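Local coordinates for protein O-methyltransferase (Saccharopolyspora spinosa, PDB 4CE0) that probably transfers a methyl group from S-adenosyl-L-methionine to the 4'-hydroxyl of a spinosyn rhamnose, with magnesium bound beside the cofactor site, at residues 181-187 and 208-213; 231-235 and 245-249. One frame throughout, in Å; residues are numbered along the deposited sequence.

Contact 1 of 2, residues 181-187 and 208-213; sequences VLRLDGD and FVIIDD. With MG (magnesium ion), chain C; SAH (S-adenosyl-L-homocysteine), chain B.
Arg183 runs its aliphatic stem obliquely past Ile210, its CG 4.0 Å from Ile210 CG2, and carries the guanidinium on toward the carboxylates past the strand ends. Extended from CG to NE (chi1 -170°), the chain turns at chi4 (-83°) and sets NH1 3.0 Å from Asp185 OD2; that oxygen lies in the guanidinium plane but is met from above its own carboxylate plane, and stands 2.9 Å from O of S-adenosyl-L-homocysteine. Asp212 OD1, salt-bridged to Arg59, also approaches the guanidinium, but too closely in the model for that bridge to be more than doubtful. Magnesium takes Asp185 OD1 and Asp212 OD2 at 2.0 Å, with Asp213 OD2 and three waters completing six ligands. One water donates to Asp187 OD1 at 2.7 Å, an outer-shell link. The metal, Arg183 and Arg59 probably offset the aspartates, though Arg183 also serves Glu81. Behind the site, strands 181-184 and 208-211 run parallel, joined by a backbone ladder ending with Asp212 N to Leu184 O. Leu184 lies beside Ile211 and, with Leu182, packs against helix 189-199, whereas helix 56-73 packs on Phe208 and Ile210; strands 78-82 and 244-247 flank the pair in this Rossmann-like sheet.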
ATOM      1  N   VAL A 181       0.271 -24.660  -3.195  1.00 20.53           N
ATOM      2  CA  VAL A 181       0.907 -24.111  -1.997  1.00 21.12           C
ATOM      3  C   VAL A 181       0.024 -24.371  -0.782  1.00 19.07           C
ATOM      4  O   VAL A 181      -1.160 -24.142  -0.806  1.00 19.99           O
ATOM      5  CB  VAL A 181       1.188 -22.567  -2.132  1.00 22.23           C
ATOM      6  CG1 VAL A 181       1.666 -21.954  -0.813  1.00 28.23           C
ATOM      7  CG2 VAL A 181       2.141 -22.276  -3.255  1.00 19.84           C
ATOM      8  N   LEU A 182       0.624 -24.839   0.297  1.00 13.46           N
ATOM      9  CA  LEU A 182      -0.112 -25.154   1.515  1.00 16.18           C
ATOM     10  C   LEU A 182       0.624 -24.472   2.638  1.00 21.26           C
ATOM     11  O   LEU A 182       1.773 -24.826   2.939  1.00 22.19           O
ATOM     12  CB  LEU A 182      -0.176 -26.686   1.733  1.00 23.21           C
ATOM     13  CG  LEU A 182      -0.662 -27.173   3.109  1.00 23.18           C
ATOM     14  CD1 LEU A 182      -2.090 -26.674   3.367  1.00 28.03           C
ATOM     15  CD2 LEU A 182      -0.567 -28.717   3.250  1.00 25.99           C
ATOM     16  N   ARG A 183      -0.004 -23.449   3.218  1.00 15.85           N
ATOM     17  CA  ARG A 183       0.611 -22.680   4.297  1.00 20.70           C
ATOM     18  C   ARG A 183      -0.056 -23.024   5.631  1.00 19.65           C
ATOM     19  O   ARG A 183      -1.270 -22.941   5.758  1.00 21.61           O
ATOM     20  CB  ARG A 183       0.560 -21.184   4.011  1.00 24.79           C
ATOM     21  CG  ARG A 183       1.389 -20.358   4.983  1.00 16.35           C
ATOM     22  CD  ARG A 183       1.450 -18.855   4.632  1.00 20.88           C
ATOM     23  NE  ARG A 183       2.692 -18.414   5.212  1.00 13.76           N
ATOM     24  CZ  ARG A 183       2.862 -18.078   6.482  1.00 23.76           C
ATOM     25  NH1 ARG A 183       1.820 -17.970   7.311  1.00 17.46           N
ATOM     26  NH2 ARG A 183       4.089 -17.798   6.893  1.00 21.93           N
ATOM     27  N   LEU A 184       0.749 -23.476   6.596  1.00 16.79           N
ATOM     28  CA  LEU A 184       0.249 -23.880   7.927  1.00 16.92           C
ATOM     29  C   LEU A 184       0.648 -22.825   8.931  1.00 15.96           C
ATOM     30  O   LEU A 184       1.841 -22.518   9.106  1.00 21.90           O
ATOM     31  CB  LEU A 184       0.806 -25.215   8.358  1.00 18.18           C
ATOM     32  CG  LEU A 184       0.099 -26.477   7.888  1.00 31.61           C
ATOM     33  CD1 LEU A 184       0.108 -26.599   6.393  1.00 29.42           C
ATOM     34  CD2 LEU A 184       0.796 -27.649   8.515  1.00 43.21           C
ATOM     35  N   ASP A 185      -0.348 -22.229   9.550  1.00 22.13           N
ATOM     36  CA  ASP A 185      -0.089 -21.213  10.541  1.00 21.34           C
ATOM     37  C   ASP A 185      -1.118 -21.351  11.637  1.00 22.18           C
ATOM     38  O   ASP A 185      -1.699 -20.376  12.084  1.00 28.21           O
ATOM     39  CB  ASP A 185      -0.106 -19.815   9.905  1.00 19.55           C
ATOM     40  CG  ASP A 185       0.693 -18.790  10.707  1.00 23.74           C
ATOM     41  OD1 ASP A 185       1.120 -19.124  11.854  1.00 24.71           O
ATOM     42  OD2 ASP A 185       0.908 -17.655  10.187  1.00 21.85           O
ATOM     43  N   GLY A 186      -1.390 -22.594  12.008  1.00 25.64           N
ATOM     44  CA  GLY A 186      -2.015 -22.903  13.284  1.00 35.88           C
ATOM     45  C   GLY A 186      -0.858 -23.330  14.164  1.00 49.36           C
ATOM     46  O   GLY A 186      -0.016 -24.131  13.757  1.00 57.98           O
ATOM     47  N   ASP A 187      -0.773 -22.777  15.359  1.00 46.44           N
ATOM     48  CA  ASP A 187       0.366 -23.055  16.218  1.00 26.22           C
ATOM     49  C   ASP A 187       0.339 -24.449  16.860  1.00 29.02           C
ATOM     50  O   ASP A 187       1.381 -25.045  17.114  1.00 32.20           O
ATOM     51  CB  ASP A 187       0.416 -21.998  17.306  1.00 34.18           C
ATOM     52  CG  ASP A 187       0.706 -20.616  16.748  1.00 48.77           C
ATOM     53  OD1 ASP A 187       1.717 -20.476  16.016  1.00 49.28           O
ATOM     54  OD2 ASP A 187      -0.081 -19.683  17.014  1.00 50.59           O
ATOM     55  N   PHE A 208       4.540 -26.491  -2.554  1.00 24.25           N
ATOM     56  CA  PHE A 208       5.242 -26.107  -1.333  1.00 20.11           C
ATOM     57  C   PHE A 208       4.398 -26.310  -0.096  1.00 24.08           C
ATOM     58  O   PHE A 208       3.191 -25.969  -0.056  1.00 20.30           O
ATOM     59  CB  PHE A 208       5.634 -24.624  -1.386  1.00 25.11           C
ATOM     60  CG  PHE A 208       6.740 -24.315  -2.349  1.00 28.75           C
ATOM     61  CD1 PHE A 208       6.455 -23.997  -3.671  1.00 24.22           C
ATOM     62  CD2 PHE A 208       8.078 -24.312  -1.921  1.00 25.37           C
ATOM     63  CE1 PHE A 208       7.470 -23.717  -4.566  1.00 24.47           C
ATOM     64  CE2 PHE A 208       9.093 -24.023  -2.807  1.00 27.46           C
ATOM     65  CZ  PHE A 208       8.798 -23.719  -4.133  1.00 26.07           C
ATOM     66  N   VAL A 209       5.049 -26.841   0.931  1.00 19.67           N
ATOM     67  CA  VAL A 209       4.515 -26.767   2.282  1.00 24.77           C
ATOM     68  C   VAL A 209       5.328 -25.744   3.055  1.00 25.35           C
ATOM     69  O   VAL A 209       6.568 -25.848   3.145  1.00 19.90           O
ATOM     70  CB  VAL A 209       4.593 -28.095   3.057  1.00 25.28           C
ATOM     71  CG1 VAL A 209       3.873 -27.917   4.376  1.00 29.08           C
ATOM     72  CG2 VAL A 209       3.974 -29.182   2.292  1.00 32.01           C
ATOM     73  N   ILE A 210       4.611 -24.765   3.608  1.00 17.75           N
ATOM     74  CA  ILE A 210       5.182 -23.724   4.422  1.00 19.87           C
ATOM     75  C   ILE A 210       4.705 -23.880   5.870  1.00 17.78           C
ATOM     76  O   ILE A 210       3.510 -23.970   6.156  1.00 16.77           O
ATOM     77  CB  ILE A 210       4.810 -22.353   3.865  1.00 23.25           C
ATOM     78  CG1 ILE A 210       5.423 -22.153   2.477  1.00 20.91           C
ATOM     79  CG2 ILE A 210       5.308 -21.249   4.779  1.00 18.81           C
ATOM     80  CD1 ILE A 210       4.906 -20.945   1.779  1.00 17.95           C
ATOM     81  N   ILE A 211       5.652 -23.944   6.789  1.00 12.14           N
ATOM     82  CA  ILE A 211       5.338 -24.145   8.212  1.00 18.84           C
ATOM     83  C   ILE A 211       5.710 -22.848   8.941  1.00 19.01           C
ATOM     84  O   ILE A 211       6.884 -22.561   9.145  1.00 20.84           O
ATOM     85  CB  ILE A 211       6.127 -25.292   8.818  1.00 27.10           C
ATOM     86  CG1 ILE A 211       6.044 -26.557   7.958  1.00 27.52           C
ATOM     87  CG2 ILE A 211       5.636 -25.571  10.233  1.00 22.65           C
ATOM     88  CD1 ILE A 211       4.684 -27.235   7.965  1.00 31.97           C
ATOM     89  N   ASP A 212       4.723 -22.064   9.350  1.00 16.97           N
ATOM     90  CA  ASP A 212       5.044 -20.722   9.769  1.00 14.95           C
ATOM     91  C   ASP A 212       5.813 -20.710  11.094  1.00 24.99           C
ATOM     92  O   ASP A 212       6.603 -19.810  11.319  1.00 19.86           O
ATOM     93  CB  ASP A 212       3.777 -19.854   9.878  1.00 20.44           C
ATOM     94  CG  ASP A 212       4.104 -18.386  10.106  1.00 23.30           C
ATOM     95  OD1 ASP A 212       4.527 -17.723   9.133  1.00 22.43           O
ATOM     96  OD2 ASP A 212       3.968 -17.892  11.251  1.00 20.10           O
ATOM     97  N   ASP A 213       5.562 -21.700  11.951  1.00 20.54           N
ATOM     98  CA  ASP A 213       6.168 -21.776  13.283  1.00 28.30           C
ATOM     99  C   ASP A 213       6.847 -23.110  13.517  1.00 26.74           C
ATOM    100  O   ASP A 213       6.691 -23.732  14.580  1.00 25.19           O
ATOM    101  CB  ASP A 213       5.105 -21.584  14.369  1.00 34.05           C
ATOM    102  CG  ASP A 213       4.550 -20.191  14.380  1.00 38.71           C
ATOM    103  OD1 ASP A 213       5.187 -19.307  14.995  1.00 40.74           O
ATOM    104  OD2 ASP A 213       3.506 -19.972  13.738  1.00 28.16           O
TER
HETATM  105 MG    MG C1251       2.750 -18.291  12.773  1.00 31.12          MG
HETATM  106  N   SAH B1250      -1.186 -13.402  10.711  1.00 23.49           N
HETATM  107  CA  SAH B1250      -1.121 -14.869  10.819  1.00 43.23           C
HETATM  108  CB  SAH B1250      -2.263 -15.542  11.538  1.00 37.00           C
HETATM  109  CG  SAH B1250      -2.328 -16.997  12.000  1.00 29.46           C
HETATM  110  SD  SAH B1250      -2.831 -16.881  13.743  1.00 25.34           S
HETATM  111  C   SAH B1250      -1.194 -15.177   9.378  1.00 38.46           C
HETATM  112  O   SAH B1250      -1.469 -16.334   9.107  1.00 22.90           O
HETATM  113  OXT SAH B1250      -0.913 -14.027   8.669  1.00 20.03           O
HETATM  114  C5' SAH B1250      -3.537 -18.540  14.044  1.00 20.21           C
HETATM  115  C4' SAH B1250      -4.905 -18.775  13.388  1.00 18.26           C
HETATM  116  O4' SAH B1250      -5.204 -20.155  13.340  1.00 22.87           O
HETATM  117  C3' SAH B1250      -6.085 -18.136  14.127  1.00 26.44           C
HETATM  118  O3' SAH B1250      -6.745 -17.285  13.214  1.00 30.09           O
HETATM  119  C2' SAH B1250      -6.982 -19.279  14.618  1.00 32.34           C
HETATM  120  O2' SAH B1250      -8.409 -19.058  14.658  1.00 24.94           O
HETATM  121  C1' SAH B1250      -6.572 -20.400  13.659  1.00 19.34           C
HETATM  122  N9  SAH B1250      -6.680 -21.790  14.164  1.00 19.93           N
HETATM  123  C8  SAH B1250      -5.752 -22.425  14.962  1.00 33.94           C
HETATM  124  N7  SAH B1250      -6.168 -23.685  15.153  1.00 33.74           N
HETATM  125  C5  SAH B1250      -7.314 -23.883  14.466  1.00 32.19           C
HETATM  126  C6  SAH B1250      -8.168 -24.977  14.312  1.00 32.84           C
HETATM  127  N6  SAH B1250      -7.909 -26.143  14.901  1.00 30.92           N
HETATM  128  N1  SAH B1250      -9.303 -24.857  13.545  1.00 28.74           N
HETATM  129  C2  SAH B1250      -9.608 -23.678  12.897  1.00 31.20           C
HETATM  130  N3  SAH B1250      -8.774 -22.600  13.084  1.00 26.00           N
HETATM  131  C4  SAH B1250      -7.631 -22.700  13.818  1.00 27.35           C
HETATM  132  O   HOH W   1       3.033 -23.725  11.583  1.00 35.21           O
HETATM  133  O   HOH W   2       1.939 -16.279  12.666  1.00 28.24           O
HETATM  134  O   HOH W   3       1.611 -18.224  14.516  1.00 41.82           O
HETATM  135  O   HOH W   4       4.056 -17.051  14.170  1.00 29.08           O

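Contact 2 of 2, residues 231-235 and 245-249; sequences GITEP and YWRRS
This is a small surface contact in which the loop after helix 219-230 folds against the end of the C-terminal strand 244-247 and the tail beyond it. Its apolar part is the Trp246 indole. Ile232 crosses it at about a right angle and brings CG2 to 3.9 Å from Trp246 NE1, while Glu234 sets its CB 3.5 Å from Trp246 CD1. The indole CG stands between the backbone N and the carbonyl carbon (chi1 84°), a turn that swings the ring to the loop; within the fold Trp246 also packs on Val209 and Val223 and makes a cation-pi contact with Arg227. Glu234 then bends at chi2 (99°), so that its carboxylate runs past the Arg247 carbonyl to the tail. There OE2 accepts the Ser249 N-H at 3.2 Å through its anti lone pair, in a nearly straight bond (166°), and lies alongside Arg248 CG at 3.7 Å. The other oxygen, OE1, takes a weak bond from Thr233 N in its own loop. At the far end a water bridges the two segments, donating to Pro235 O at 3.0 Å and accepting from Arg247 N at 2.9 Å. One side-chain-to-backbone bond and one backbone-to-backbone water bridge thus join the segments without strand pairing, and the Glu234 charge, with Arg248 NE 4.9 Å from OE2, is probably eased by that arginine without a salt bridge.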
ATOM      1  N   GLY A 231       6.973 -41.248   5.428  1.00 47.27           N
ATOM      2  CA  GLY A 231       8.297 -41.336   4.837  1.00 49.51           C
ATOM      3  C   GLY A 231       8.595 -40.213   3.866  1.00 47.73           C
ATOM      4  O   GLY A 231       9.050 -40.448   2.739  1.00 41.56           O
ATOM      5  N   ILE A 232       8.325 -38.987   4.307  1.00 44.35           N
ATOM      6  CA  ILE A 232       8.677 -37.775   3.566  1.00 35.48           C
ATOM      7  C   ILE A 232      10.079 -37.319   3.946  1.00 40.94           C
ATOM      8  O   ILE A 232      10.375 -37.097   5.128  1.00 45.21           O
ATOM      9  CB  ILE A 232       7.673 -36.658   3.879  1.00 37.94           C
ATOM     10  CG1 ILE A 232       6.254 -37.185   3.627  1.00 41.82           C
ATOM     11  CG2 ILE A 232       7.987 -35.422   3.057  1.00 34.29           C
ATOM     12  CD1 ILE A 232       5.179 -36.130   3.517  1.00 44.96           C
ATOM     13  N   THR A 233      10.940 -37.174   2.942  1.00 50.86           N
ATOM     14  CA  THR A 233      12.356 -36.890   3.172  1.00 51.10           C
ATOM     15  C   THR A 233      12.813 -35.604   2.470  1.00 42.11           C
ATOM     16  O   THR A 233      13.989 -35.269   2.508  1.00 40.79           O
ATOM     17  CB  THR A 233      13.237 -38.042   2.647  1.00 53.24           C
ATOM     18  OG1 THR A 233      13.297 -37.970   1.220  1.00 45.31           O
ATOM     19  CG2 THR A 233      12.676 -39.397   3.067  1.00 64.25           C
ATOM     20  N   GLU A 234      11.907 -34.902   1.795  1.00 38.33           N
ATOM     21  CA  GLU A 234      12.286 -33.664   1.111  1.00 37.23           C
ATOM     22  C   GLU A 234      12.851 -32.698   2.174  1.00 32.43           C
ATOM     23  O   GLU A 234      12.309 -32.606   3.270  1.00 37.04           O
ATOM     24  CB  GLU A 234      11.089 -33.088   0.341  1.00 33.60           C
ATOM     25  CG  GLU A 234      10.659 -33.978  -0.874  1.00 49.82           C
ATOM     26  CD  GLU A 234       9.450 -34.913  -0.607  1.00 53.06           C
ATOM     27  OE1 GLU A 234       9.471 -35.663   0.386  1.00 52.30           O
ATOM     28  OE2 GLU A 234       8.471 -34.913  -1.397  1.00 51.19           O
ATOM     29  N   PRO A 235      13.988 -32.035   1.896  1.00 34.33           N
ATOM     30  CA  PRO A 235      14.613 -31.390   3.054  1.00 31.81           C
ATOM     31  C   PRO A 235      13.906 -30.116   3.465  1.00 24.16           C
ATOM     32  O   PRO A 235      13.444 -29.367   2.628  1.00 22.87           O
ATOM     33  CB  PRO A 235      16.015 -31.055   2.561  1.00 34.72           C
ATOM     34  CG  PRO A 235      16.206 -31.871   1.322  1.00 47.06           C
ATOM     35  CD  PRO A 235      14.852 -31.945   0.711  1.00 44.68           C
ATOM     36  N   TYR A 245      10.121 -24.409   5.432  1.00 21.18           N
ATOM     37  CA  TYR A 245       9.294 -24.948   4.377  1.00 16.28           C
ATOM     38  C   TYR A 245      10.016 -26.057   3.650  1.00 20.60           C
ATOM     39  O   TYR A 245      11.245 -26.250   3.798  1.00 19.38           O
ATOM     40  CB  TYR A 245       8.924 -23.832   3.394  1.00 13.59           C
ATOM     41  CG  TYR A 245      10.063 -23.373   2.532  1.00 22.20           C
ATOM     42  CD1 TYR A 245      10.994 -22.433   3.002  1.00 21.13           C
ATOM     43  CD2 TYR A 245      10.232 -23.879   1.253  1.00 37.44           C
ATOM     44  CE1 TYR A 245      12.051 -21.987   2.205  1.00 21.12           C
ATOM     45  CE2 TYR A 245      11.293 -23.454   0.442  1.00 40.41           C
ATOM     46  CZ  TYR A 245      12.195 -22.509   0.920  1.00 39.94           C
ATOM     47  OH  TYR A 245      13.227 -22.092   0.105  1.00 49.07           O
ATOM     48  N   TRP A 246       9.250 -26.803   2.873  1.00 27.10           N
ATOM     49  CA  TRP A 246       9.866 -27.708   1.928  1.00 29.16           C
ATOM     50  C   TRP A 246       9.049 -27.775   0.681  1.00 23.45           C
ATOM     51  O   TRP A 246       7.873 -27.358   0.648  1.00 17.97           O
ATOM     52  CB  TRP A 246      10.111 -29.091   2.546  1.00 30.24           C
ATOM     53  CG  TRP A 246       8.965 -30.087   2.550  1.00 30.30           C
ATOM     54  CD1 TRP A 246       8.613 -30.939   1.542  1.00 27.29           C
ATOM     55  CD2 TRP A 246       8.069 -30.364   3.642  1.00 28.53           C
ATOM     56  NE1 TRP A 246       7.542 -31.718   1.935  1.00 32.72           N
ATOM     57  CE2 TRP A 246       7.199 -31.387   3.220  1.00 28.74           C
ATOM     58  CE3 TRP A 246       7.923 -29.839   4.930  1.00 30.07           C
ATOM     59  CZ2 TRP A 246       6.194 -31.897   4.041  1.00 31.26           C
ATOM     60  CZ3 TRP A 246       6.931 -30.352   5.742  1.00 32.46           C
ATOM     61  CH2 TRP A 246       6.085 -31.377   5.298  1.00 26.85           C
ATOM     62  N   ARG A 247       9.696 -28.282  -0.360  1.00 20.85           N
ATOM     63  CA  ARG A 247       9.053 -28.462  -1.662  1.00 21.12           C
ATOM     64  C   ARG A 247       8.845 -29.941  -1.966  1.00 30.62           C
ATOM     65  O   ARG A 247       9.769 -30.739  -1.902  1.00 27.52           O
ATOM     66  CB  ARG A 247       9.918 -27.821  -2.752  1.00 27.89           C
ATOM     67  CG  ARG A 247       9.178 -27.664  -4.090  1.00 29.54           C
ATOM     68  CD  ARG A 247       9.994 -26.958  -5.159  1.00 31.53           C
ATOM     69  NE  ARG A 247       9.123 -26.562  -6.269  1.00 30.97           N
ATOM     70  CZ  ARG A 247       9.452 -25.708  -7.236  1.00 29.00           C
ATOM     71  NH1 ARG A 247      10.625 -25.106  -7.239  1.00 33.82           N
ATOM     72  NH2 ARG A 247       8.577 -25.416  -8.187  1.00 24.62           N
ATOM     73  N   ARG A 248       7.634 -30.319  -2.323  1.00 20.00           N
ATOM     74  CA  ARG A 248       7.383 -31.695  -2.734  1.00 24.82           C
ATOM     75  C   ARG A 248       8.100 -32.062  -4.054  1.00 40.09           C
ATOM     76  O   ARG A 248       8.214 -31.246  -4.980  1.00 33.96           O
ATOM     77  CB  ARG A 248       5.882 -31.936  -2.824  1.00 35.80           C
ATOM     78  CG  ARG A 248       5.499 -33.385  -2.933  1.00 38.18           C
ATOM     79  CD  ARG A 248       4.029 -33.549  -2.743  1.00 34.31           C
ATOM     80  NE  ARG A 248       3.704 -34.951  -2.607  1.00 53.57           N
ATOM     81  CZ  ARG A 248       2.527 -35.400  -2.214  1.00 54.57           C
ATOM     82  NH1 ARG A 248       1.561 -34.544  -1.928  1.00 40.83           N
ATOM     83  NH2 ARG A 248       2.326 -36.707  -2.105  1.00 60.58           N
ATOM     84  N   SER A 249       8.594 -33.302  -4.107  1.00 49.12           N
ATOM     85  CA  SER A 249       9.366 -33.850  -5.243  1.00 51.58           C
ATOM     86  C   SER A 249       8.748 -33.667  -6.638  1.00 36.27           C
ATOM     87  O   SER A 249       7.525 -33.756  -6.816  1.00 44.56           O
ATOM     88  CB  SER A 249       9.584 -35.354  -5.016  1.00 58.55           C
ATOM     89  OG  SER A 249       8.342 -36.048  -5.074  1.00 65.75           O
TER
HETATM   90  O   HOH W   5      12.516 -28.978  -0.162  1.00 36.38           O

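The centres of the two contacts lie about 13 Å apart, and the same mixed sheet carries both. Along the chain they come in series: contact 1 joins neighbouring parallel strands 179-184 and 207-211, then helix 219-230 leads into the loop of contact 2, whose partner 244-247 returns antiparallel beside 207-211. They meet directly there: Val209 O probably accepts a hydrogen bond from Trp246 N at 2.9 Å, and Phe208 packs on Tyr245 and Arg247. Contact 1 is buried near the chain centre and holds the magnesium site next to S-adenosyl-L-homocysteine; contact 2 lies at the surface, at the end of the modelled chain, with Tyr245 about 13 Å from the metal by its side chain.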